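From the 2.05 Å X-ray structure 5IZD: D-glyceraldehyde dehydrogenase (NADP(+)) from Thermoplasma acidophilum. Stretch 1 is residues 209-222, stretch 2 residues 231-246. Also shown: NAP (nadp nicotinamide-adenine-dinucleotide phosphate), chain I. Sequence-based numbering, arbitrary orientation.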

ATOM      1  N   GLY A 209      -1.388  36.736  10.299  1.00 39.99           N
ATOM      2  CA  GLY A 209      -1.260  35.606   9.405  1.00 39.43           C
ATOM      3  C   GLY A 209       0.159  35.340   8.979  1.00 39.09           C
ATOM      4  O   GLY A 209       0.658  34.190   9.108  1.00 38.58           O
ATOM      5  N   ASP A 210       0.837  36.385   8.507  1.00 39.66           N
ATOM      6  CA  ASP A 210       2.271  36.249   8.162  1.00 40.17           C
ATOM      7  C   ASP A 210       3.065  35.769   9.337  1.00 40.39           C
ATOM      8  O   ASP A 210       3.875  34.855   9.211  1.00 40.01           O
ATOM      9  CB  ASP A 210       2.892  37.546   7.670  1.00 40.91           C
ATOM     10  CG  ASP A 210       2.492  37.888   6.231  1.00 40.76           C
ATOM     11  OD1 ASP A 210       1.902  37.067   5.479  1.00 41.02           O
ATOM     12  OD2 ASP A 210       2.782  39.001   5.839  1.00 41.13           O
ATOM     13  N   TYR A 211       2.773  36.325  10.497  1.00 40.84           N
ATOM     14  CA  TYR A 211       3.556  36.035  11.697  1.00 41.42           C
ATOM     15  C   TYR A 211       3.434  34.574  12.122  1.00 40.12           C
ATOM     16  O   TYR A 211       4.450  33.928  12.459  1.00 39.61           O
ATOM     17  CB  TYR A 211       3.148  37.006  12.816  1.00 42.98           C
ATOM     18  CG  TYR A 211       3.974  36.833  14.032  1.00 44.33           C
ATOM     19  CD1 TYR A 211       5.261  37.417  14.124  1.00 45.50           C
ATOM     20  CD2 TYR A 211       3.514  36.058  15.104  1.00 44.73           C
ATOM     21  CE1 TYR A 211       6.063  37.231  15.258  1.00 46.13           C
ATOM     22  CE2 TYR A 211       4.313  35.869  16.256  1.00 45.98           C
ATOM     23  CZ  TYR A 211       5.586  36.452  16.330  1.00 46.26           C
ATOM     24  OH  TYR A 211       6.360  36.237  17.459  1.00 45.61           O
ATOM     25  N   ILE A 212       2.206  34.058  12.084  1.00 39.34           N
ATOM     26  CA  ILE A 212       1.931  32.654  12.424  1.00 39.35           C
ATOM     27  C   ILE A 212       2.654  31.725  11.442  1.00 38.73           C
ATOM     28  O   ILE A 212       3.317  30.766  11.836  1.00 37.90           O
ATOM     29  CB  ILE A 212       0.418  32.291  12.395  1.00 39.89           C
ATOM     30  CG1 ILE A 212      -0.433  33.155  13.318  1.00 41.19           C
ATOM     31  CG2 ILE A 212       0.184  30.895  12.942  1.00 40.13           C
ATOM     32  CD1 ILE A 212      -1.930  33.134  12.987  1.00 41.35           C
ATOM     33  N   VAL A 213       2.529  32.014  10.157  1.00 38.80           N
ATOM     34  CA  VAL A 213       3.061  31.093   9.159  1.00 38.57           C
ATOM     35  C   VAL A 213       4.580  31.047   9.109  1.00 39.11           C
ATOM     36  O   VAL A 213       5.119  29.981   8.901  1.00 39.24           O
ATOM     37  CB  VAL A 213       2.504  31.294   7.750  1.00 38.48           C
ATOM     38  CG1 VAL A 213       0.971  31.253   7.758  1.00 38.71           C
ATOM     39  CG2 VAL A 213       2.988  32.568   7.131  1.00 39.74           C
ATOM     40  N   GLU A 214       5.269  32.170   9.268  1.00 39.97           N
ATOM     41  CA  GLU A 214       6.751  32.124   9.214  1.00 40.81           C
ATOM     42  C   GLU A 214       7.521  31.744  10.518  1.00 40.39           C
ATOM     43  O   GLU A 214       8.727  31.649  10.492  1.00 40.16           O
ATOM     44  CB  GLU A 214       7.274  33.414   8.635  1.00 42.24           C
ATOM     45  CG  GLU A 214       7.053  34.603   9.516  1.00 44.29           C
ATOM     46  CD  GLU A 214       7.323  35.918   8.808  1.00 46.49           C
ATOM     47  OE1 GLU A 214       7.351  36.936   9.539  1.00 49.21           O
ATOM     48  OE2 GLU A 214       7.559  35.953   7.569  1.00 47.51           O
ATOM     49  N   HIS A 215       6.809  31.504  11.618  1.00 39.87           N
ATOM     50  CA  HIS A 215       7.360  31.260  12.953  1.00 40.09           C
ATOM     51  C   HIS A 215       8.334  30.057  12.959  1.00 39.18           C
ATOM     52  O   HIS A 215       7.992  29.011  12.426  1.00 38.67           O
ATOM     53  CB  HIS A 215       6.187  30.984  13.914  1.00 40.12           C
ATOM     54  CG  HIS A 215       6.532  31.103  15.360  1.00 41.09           C
ATOM     55  ND1 HIS A 215       7.216  30.123  16.034  1.00 41.18           N
ATOM     56  CD2 HIS A 215       6.241  32.053  16.281  1.00 42.23           C
ATOM     57  CE1 HIS A 215       7.372  30.474  17.299  1.00 41.92           C
ATOM     58  NE2 HIS A 215       6.773  31.633  17.480  1.00 42.49           N
ATOM     59  N   LYS A 216       9.493  30.210  13.595  1.00 39.45           N
ATOM     60  CA  LYS A 216      10.592  29.226  13.547  1.00 40.24           C
ATOM     61  C   LYS A 216      10.172  27.807  13.972  1.00 39.27           C
ATOM     62  O   LYS A 216      10.769  26.814  13.505  1.00 39.96           O
ATOM     63  CB  LYS A 216      11.827  29.693  14.381  1.00 41.68           C
ATOM     64  CG  LYS A 216      12.505  31.005  13.930  1.00 42.72           C
ATOM     65  N   LYS A 217       9.163  27.710  14.840  1.00 38.19           N
ATOM     66  CA  LYS A 217       8.695  26.432  15.415  1.00 37.28           C
ATOM     67  C   LYS A 217       7.543  25.705  14.674  1.00 35.86           C
ATOM     68  O   LYS A 217       7.150  24.616  15.069  1.00 34.78           O
ATOM     69  CB  LYS A 217       8.266  26.657  16.884  1.00 38.07           C
ATOM     70  CG  LYS A 217       9.344  27.308  17.772  1.00 39.06           C
ATOM     71  CD  LYS A 217       8.852  27.483  19.196  1.00 39.92           C
ATOM     72  CE  LYS A 217       9.990  27.883  20.124  1.00 40.74           C
ATOM     73  NZ  LYS A 217       9.470  27.664  21.493  1.00 41.92           N
ATOM     74  N   VAL A 218       6.978  26.325  13.646  1.00 35.01           N
ATOM     75  CA  VAL A 218       5.875  25.732  12.900  1.00 34.01           C
ATOM     76  C   VAL A 218       6.417  24.677  11.960  1.00 33.21           C
ATOM     77  O   VAL A 218       7.379  24.921  11.246  1.00 33.23           O
ATOM     78  CB  VAL A 218       5.067  26.840  12.173  1.00 33.91           C
ATOM     79  CG1 VAL A 218       4.081  26.279  11.179  1.00 33.22           C
ATOM     80  CG2 VAL A 218       4.298  27.617  13.195  1.00 34.12           C
ATOM     81  N   ASN A 219       5.801  23.497  11.935  1.00 32.58           N
ATOM     82  CA  ASN A 219       6.317  22.425  11.063  1.00 31.79           C
ATOM     83  C   ASN A 219       5.473  22.126   9.820  1.00 30.75           C
ATOM     84  O   ASN A 219       5.990  21.574   8.808  1.00 30.16           O
ATOM     85  CB  ASN A 219       6.474  21.152  11.891  1.00 32.30           C
ATOM     86  CG  ASN A 219       7.418  21.331  13.082  1.00 33.16           C
ATOM     87  OD1 ASN A 219       7.019  21.140  14.235  1.00 34.31           O
ATOM     88  ND2 ASN A 219       8.662  21.718  12.814  1.00 33.39           N
ATOM     89  N   LEU A 220       4.176  22.457   9.906  1.00 29.98           N
ATOM     90  CA  LEU A 220       3.214  22.133   8.856  1.00 29.02           C
ATOM     91  C   LEU A 220       2.078  23.187   8.891  1.00 28.83           C
ATOM     92  O   LEU A 220       1.659  23.674   9.973  1.00 29.28           O
ATOM     93  CB  LEU A 220       2.687  20.709   9.013  1.00 28.82           C
ATOM     94  CG  LEU A 220       1.727  20.149   7.942  1.00 28.47           C
ATOM     95  CD1 LEU A 220       1.737  18.644   7.967  1.00 28.22           C
ATOM     96  CD2 LEU A 220       0.283  20.636   8.265  1.00 28.63           C
ATOM     97  N   ILE A 221       1.712  23.634   7.704  1.00 28.22           N
ATOM     98  CA  ILE A 221       0.594  24.554   7.485  1.00 28.12           C
ATOM     99  C   ILE A 221      -0.435  23.870   6.594  1.00 27.45           C
ATOM    100  O   ILE A 221      -0.128  23.434   5.453  1.00 26.95           O
ATOM    101  CB  ILE A 221       1.063  25.888   6.884  1.00 28.63           C
ATOM    102  CG1 ILE A 221       1.964  26.611   7.906  1.00 29.37           C
ATOM    103  CG2 ILE A 221      -0.128  26.834   6.653  1.00 28.80           C
ATOM    104  CD1 ILE A 221       2.921  27.598   7.311  1.00 29.79           C
ATOM    105  N   THR A 222      -1.640  23.752   7.127  1.00 27.10           N
ATOM    106  CA  THR A 222      -2.788  23.261   6.420  1.00 26.76           C
ATOM    107  C   THR A 222      -3.808  24.403   6.257  1.00 26.97           C
ATOM    108  O   THR A 222      -4.220  25.015   7.255  1.00 27.24           O
ATOM    109  CB  THR A 222      -3.383  21.996   7.066  1.00 26.61           C
ATOM    110  OG1 THR A 222      -4.450  21.519   6.239  1.00 26.41           O
ATOM    111  CG2 THR A 222      -3.896  22.186   8.481  1.00 27.06           C
ATOM    112  N   GLN A 231      -0.471  31.827  -2.167  1.00 30.53           N
ATOM    113  CA  GLN A 231       0.823  32.248  -2.726  1.00 30.90           C
ATOM    114  C   GLN A 231       1.653  32.966  -1.659  1.00 32.04           C
ATOM    115  O   GLN A 231       2.840  32.724  -1.514  1.00 31.68           O
ATOM    116  CB  GLN A 231       0.661  33.131  -3.937  1.00 31.08           C
ATOM    117  CG  GLN A 231      -0.017  32.470  -5.118  1.00 30.76           C
ATOM    118  CD  GLN A 231      -0.257  33.423  -6.245  1.00 31.17           C
ATOM    119  OE1 GLN A 231      -1.121  34.289  -6.173  1.00 31.31           O
ATOM    120  NE2 GLN A 231       0.522  33.301  -7.278  1.00 31.47           N
ATOM    121  N   ARG A 232       0.998  33.794  -0.861  1.00 33.31           N
ATOM    122  CA  ARG A 232       1.669  34.490   0.228  1.00 35.11           C
ATOM    123  C   ARG A 232       2.178  33.534   1.317  1.00 34.59           C
ATOM    124  O   ARG A 232       3.311  33.672   1.773  1.00 34.67           O
ATOM    125  CB  ARG A 232       0.758  35.562   0.818  1.00 36.94           C
ATOM    126  CG  ARG A 232       1.433  36.454   1.830  1.00 39.15           C
ATOM    127  CD  ARG A 232       0.686  37.757   2.069  1.00 41.62           C
ATOM    128  NE  ARG A 232       1.396  38.617   3.047  1.00 44.41           N
ATOM    129  CZ  ARG A 232       2.365  39.514   2.758  1.00 47.41           C
ATOM    130  NH1 ARG A 232       2.809  39.708   1.514  1.00 49.13           N
ATOM    131  NH2 ARG A 232       2.919  40.255   3.719  1.00 47.94           N
ATOM    132  N   ILE A 233       1.356  32.568   1.705  1.00 33.94           N
ATOM    133  CA  ILE A 233       1.768  31.601   2.699  1.00 33.81           C
ATOM    134  C   ILE A 233       3.002  30.813   2.213  1.00 33.81           C
ATOM    135  O   ILE A 233       3.952  30.601   2.963  1.00 33.74           O
ATOM    136  CB  ILE A 233       0.618  30.631   3.040  1.00 33.26           C
ATOM    137  CG1 ILE A 233      -0.423  31.362   3.844  1.00 33.57           C
ATOM    138  CG2 ILE A 233       1.136  29.373   3.767  1.00 32.99           C
ATOM    139  CD1 ILE A 233      -1.769  30.694   3.864  1.00 33.52           C
ATOM    140  N   MET A 234       2.972  30.391   0.962  1.00 33.38           N
ATOM    141  CA  MET A 234       4.094  29.696   0.403  1.00 33.74           C
ATOM    142  C   MET A 234       5.352  30.537   0.423  1.00 34.01           C
ATOM    143  O   MET A 234       6.428  30.022   0.735  1.00 34.00           O
ATOM    144  CB  MET A 234       3.766  29.210  -1.037  1.00 33.92           C
ATOM    145  CG  MET A 234       4.727  28.223  -1.607  1.00 34.21           C
ATOM    146  SD  MET A 234       4.062  27.477  -3.131  1.00 34.77           S
ATOM    147  CE  MET A 234       5.568  26.762  -3.759  1.00 35.24           C
ATOM    148  N   GLN A 235       5.254  31.810   0.069  1.00 34.43           N
ATOM    149  CA  GLN A 235       6.430  32.699   0.144  1.00 35.37           C
ATOM    150  C   GLN A 235       6.984  32.838   1.580  1.00 35.46           C
ATOM    151  O   GLN A 235       8.192  32.713   1.786  1.00 34.90           O
ATOM    152  CB  GLN A 235       6.089  34.082  -0.374  1.00 36.74           C
ATOM    153  CG  GLN A 235       5.839  34.140  -1.873  1.00 37.22           C
ATOM    154  CD  GLN A 235       5.002  35.364  -2.218  1.00 38.83           C
ATOM    155  OE1 GLN A 235       4.774  36.211  -1.372  1.00 38.76           O
ATOM    156  NE2 GLN A 235       4.513  35.434  -3.458  1.00 39.32           N
ATOM    157  N   LYS A 236       6.086  33.083   2.558  1.00 35.54           N
ATOM    158  CA  LYS A 236       6.483  33.237   3.962  1.00 35.73           C
ATOM    159  C   LYS A 236       7.039  31.962   4.587  1.00 34.91           C
ATOM    160  O   LYS A 236       8.027  32.035   5.330  1.00 35.44           O
ATOM    161  CB  LYS A 236       5.342  33.768   4.832  1.00 36.39           C
ATOM    162  CG  LYS A 236       4.807  35.111   4.429  1.00 37.51           C
ATOM    163  CD  LYS A 236       5.905  36.140   4.293  1.00 38.88           C
ATOM    164  CE  LYS A 236       5.300  37.527   4.175  1.00 40.19           C
ATOM    165  NZ  LYS A 236       6.378  38.466   3.766  1.00 41.34           N
ATOM    166  N   ALA A 237       6.422  30.818   4.302  1.00 33.59           N
ATOM    167  CA  ALA A 237       6.895  29.540   4.800  1.00 33.35           C
ATOM    168  C   ALA A 237       8.232  29.087   4.197  1.00 33.24           C
ATOM    169  O   ALA A 237       8.771  28.030   4.596  1.00 33.17           O
ATOM    170  CB  ALA A 237       5.864  28.450   4.576  1.00 33.05           C
ATOM    171  N   SER A 238       8.766  29.834   3.234  1.00 33.25           N
ATOM    172  CA  SER A 238      10.149  29.621   2.828  1.00 33.44           C
ATOM    173  C   SER A 238      11.100  29.798   4.031  1.00 33.98           C
ATOM    174  O   SER A 238      12.127  29.176   4.073  1.00 33.65           O
ATOM    175  CB  SER A 238      10.520  30.493   1.629  1.00 33.63           C
ATOM    176  OG  SER A 238      10.846  31.828   1.984  1.00 34.34           O
ATOM    177  N   ALA A 239      10.724  30.613   5.028  1.00 34.41           N
ATOM    178  CA  ALA A 239      11.533  30.778   6.246  1.00 35.12           C
ATOM    179  C   ALA A 239      11.720  29.522   7.113  1.00 34.79           C
ATOM    180  O   ALA A 239      12.696  29.410   7.782  1.00 36.06           O
ATOM    181  CB  ALA A 239      10.982  31.890   7.103  1.00 35.66           C
ATOM    182  N   ASN A 240      10.763  28.622   7.165  1.00 34.01           N
ATOM    183  CA  ASN A 240      10.862  27.463   8.044  1.00 33.37           C
ATOM    184  C   ASN A 240      10.749  26.149   7.289  1.00 32.31           C
ATOM    185  O   ASN A 240      10.788  25.110   7.908  1.00 32.34           O
ATOM    186  CB  ASN A 240       9.786  27.541   9.153  1.00 33.45           C
ATOM    187  CG  ASN A 240       8.376  27.770   8.598  1.00 33.36           C
ATOM    188  OD1 ASN A 240       8.109  27.494   7.425  1.00 32.47           O
ATOM    189  ND2 ASN A 240       7.467  28.303   9.443  1.00 33.50           N
ATOM    190  N   MET A 241      10.581  26.202   5.975  1.00 31.75           N
ATOM    191  CA  MET A 241      10.342  25.015   5.164  1.00 31.25           C
ATOM    192  C   MET A 241       9.190  24.165   5.679  1.00 30.70           C
ATOM    193  O   MET A 241       9.204  22.946   5.528  1.00 29.91           O
ATOM    194  CB  MET A 241      11.639  24.168   5.020  1.00 31.32           C
ATOM    195  CG  MET A 241      12.616  24.795   4.068  1.00 31.49           C
ATOM    196  SD  MET A 241      12.088  24.518   2.361  1.00 31.18           S
ATOM    197  CE  MET A 241      12.819  25.982   1.643  1.00 31.44           C
ATOM    198  N   ALA A 242       8.158  24.807   6.217  1.00 30.54           N
ATOM    199  CA  ALA A 242       6.998  24.055   6.623  1.00 30.45           C
ATOM    200  C   ALA A 242       6.452  23.230   5.445  1.00 30.27           C
ATOM    201  O   ALA A 242       6.521  23.659   4.293  1.00 30.48           O
ATOM    202  CB  ALA A 242       5.921  24.956   7.216  1.00 30.62           C
ATOM    203  N   LYS A 243       5.987  22.020   5.747  1.00 30.12           N
ATOM    204  CA  LYS A 243       5.167  21.255   4.877  1.00 30.27           C
ATOM    205  C   LYS A 243       3.847  22.001   4.654  1.00 29.88           C
ATOM    206  O   LYS A 243       3.196  22.493   5.628  1.00 29.56           O
ATOM    207  CB  LYS A 243       4.953  19.866   5.494  1.00 31.17           C
ATOM    208  CG  LYS A 243       3.815  18.992   4.955  1.00 31.89           C
ATOM    209  CD  LYS A 243       3.905  18.756   3.514  1.00 32.52           C
ATOM    210  CE  LYS A 243       2.719  17.919   3.044  1.00 33.11           C
ATOM    211  NZ  LYS A 243       2.800  16.522   3.481  1.00 33.26           N
ATOM    212  N   LEU A 244       3.483  22.149   3.375  1.00 29.11           N
ATOM    213  CA  LEU A 244       2.266  22.883   2.985  1.00 28.79           C
ATOM    214  C   LEU A 244       1.157  21.958   2.480  1.00 28.15           C
ATOM    215  O   LEU A 244       1.398  21.025   1.634  1.00 27.48           O
ATOM    216  CB  LEU A 244       2.623  23.905   1.932  1.00 29.27           C
ATOM    217  CG  LEU A 244       3.590  25.002   2.419  1.00 30.03           C
ATOM    218  CD1 LEU A 244       3.699  26.115   1.388  1.00 30.79           C
ATOM    219  CD2 LEU A 244       3.237  25.626   3.752  1.00 30.32           C
ATOM    220  N   ILE A 245      -0.049  22.149   3.031  1.00 27.55           N
ATOM    221  CA  ILE A 245      -1.267  21.540   2.492  1.00 27.23           C
ATOM    222  C   ILE A 245      -2.175  22.723   2.238  1.00 27.41           C
ATOM    223  O   ILE A 245      -2.607  23.381   3.230  1.00 27.33           O
ATOM    224  CB  ILE A 245      -1.953  20.570   3.455  1.00 27.32           C
ATOM    225  CG1 ILE A 245      -1.029  19.417   3.919  1.00 27.29           C
ATOM    226  CG2 ILE A 245      -3.245  20.035   2.810  1.00 27.29           C
ATOM    227  CD1 ILE A 245      -1.575  18.629   5.123  1.00 27.50           C
ATOM    228  N   LEU A 246      -2.347  23.079   0.967  1.00 27.29           N
ATOM    229  CA  LEU A 246      -3.045  24.298   0.544  1.00 27.84           C
ATOM    230  C   LEU A 246      -4.062  23.908  -0.501  1.00 28.23           C
ATOM    231  O   LEU A 246      -3.703  23.255  -1.527  1.00 27.55           O
ATOM    232  CB  LEU A 246      -2.126  25.315  -0.136  1.00 28.01           C
ATOM    233  CG  LEU A 246      -0.869  25.748   0.603  1.00 28.29           C
ATOM    234  CD1 LEU A 246      -0.036  26.681  -0.276  1.00 28.68           C
ATOM    235  CD2 LEU A 246      -1.228  26.375   1.922  1.00 28.42           C
TER
HETATM  236  PA  NAP I 601      -8.536  33.945   2.474  1.00 42.11           P
HETATM  237  O1A NAP I 601      -8.040  35.353   2.588  1.00 46.04           O
HETATM  238  O2A NAP I 601      -7.763  32.984   1.595  1.00 46.71           O
HETATM  239  O5B NAP I 601      -8.675  33.333   3.982  1.00 38.53           O
HETATM  240  C5B NAP I 601      -8.392  31.963   4.348  1.00 34.31           C
HETATM  241  C4B NAP I 601      -7.714  31.903   5.729  1.00 32.31           C
HETATM  242  O4B NAP I 601      -6.382  32.446   5.646  1.00 31.06           O
HETATM  243  C3B NAP I 601      -8.431  32.765   6.788  1.00 32.09           C
HETATM  244  O3B NAP I 601      -8.285  32.142   8.092  1.00 31.70           O
HETATM  245  C2B NAP I 601      -7.672  34.062   6.733  1.00 32.28           C
HETATM  246  O2B NAP I 601      -7.866  34.895   7.872  1.00 34.08           O
HETATM  247  C1B NAP I 601      -6.262  33.560   6.581  1.00 30.88           C
HETATM  248  N9A NAP I 601      -5.287  34.543   6.085  1.00 27.38           N
HETATM  249  C8A NAP I 601      -5.511  35.692   5.390  1.00 26.94           C
HETATM  250  N7A NAP I 601      -4.395  36.338   5.127  1.00 28.49           N
HETATM  251  C5A NAP I 601      -3.394  35.522   5.664  1.00 28.35           C
HETATM  252  C6A NAP I 601      -2.004  35.641   5.705  1.00 29.52           C
HETATM  253  N6A NAP I 601      -1.342  36.667   5.155  1.00 31.70           N
HETATM  254  N1A NAP I 601      -1.296  34.668   6.315  1.00 30.61           N
HETATM  255  C2A NAP I 601      -1.954  33.645   6.890  1.00 28.96           C
HETATM  256  N3A NAP I 601      -3.282  33.462   6.911  1.00 29.17           N
HETATM  257  C4A NAP I 601      -3.940  34.447   6.259  1.00 27.12           C
HETATM  258  O3  NAP I 601     -10.039  34.016   1.964  1.00 52.78           O
HETATM  259  PN  NAP I 601     -10.966  35.283   1.605  1.00 70.41           P
HETATM  260  O1N NAP I 601     -11.223  36.109   2.853  1.00 63.76           O
HETATM  261  O2N NAP I 601     -12.238  34.803   0.951  1.00 67.93           O
HETATM  262  O5D NAP I 601     -10.125  36.108   0.599  1.00 68.93           O
HETATM  263  P2B NAP I 601      -8.819  36.244   7.718  1.00 28.93           P
HETATM  264  O1X NAP I 601      -8.754  36.958   9.077  1.00 34.61           O
HETATM  265  O2X NAP I 601     -10.183  35.811   7.453  1.00 27.51           O
HETATM  266  O3X NAP I 601      -8.271  37.129   6.650  1.00 28.38           O
HETATM  267  O   HOH W   1       9.217  34.481   5.519  1.00 46.81           O

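Each stretch runs from a helix through a loop into a strand, and the two are laid side by side in the same order, burying 845 Å² between them. The axes of helices 209-214 and 231-236 approach to 9.2 Å at 47°, whereas strands 220-222 and 243-246 are parallel within 2°, their axes 4.8 Å apart. The strand pairing rests on three backbone hydrogen bonds: K243 N to N219 O (3.1 Å), I221 N to K243 O (2.8 Å) and I245 N to I221 O (2.7 Å). I221 thus uses both its amide and its carbonyl, as alternate residues do in a parallel ladder. CA-H...O contacts accompany these bonds, the tightest being L220 CA to K243 O and T222 CA to I245 O, both 3.2 Å.

N240 ties the second stretch to V213 and H215 through its side chain. With chi1 at p, N240 ND2 donates to V213 O (2.9 Å) and H215 O (3.1 Å, 172°), while N240 OD1 accepts from A242 N (2.9 Å). An amide suits this buried place because it can donate and accept at once.

I221 packs on the helix side: I221 CG2 lies 4.0 Å from I233 CG2, and I221 CD1 lies 4.1 Å from A237 CB and 4.0 Å from A242 CB. The small alanine methyls lie in van der Waals contact with the isoleucine's end. Buried V213 points toward the second helix, with V213 CG2 3.5 Å from K236 CB and V213 CG1 4.2 Å from I233 CG1. On the sheet face shared by L220, T222, K243 and I245, L220 CD2 meets I245 CD1 at 4.2 Å.

Charge pairs the helices nearer the cofactor. R232 NH2 forms a very short salt-bridge hydrogen bond with D210 OD2 (2.5 Å), and weak bonds run from R232 NE to the same carboxylate. NAP N6A also donates to D210 OD1 (3.3 Å, 171°), so this aspartate serves both adenine and arginine. Farther along, one water donates to E214 OE2 (3.0 Å) and K236 O (2.7 Å), bridging the stretches.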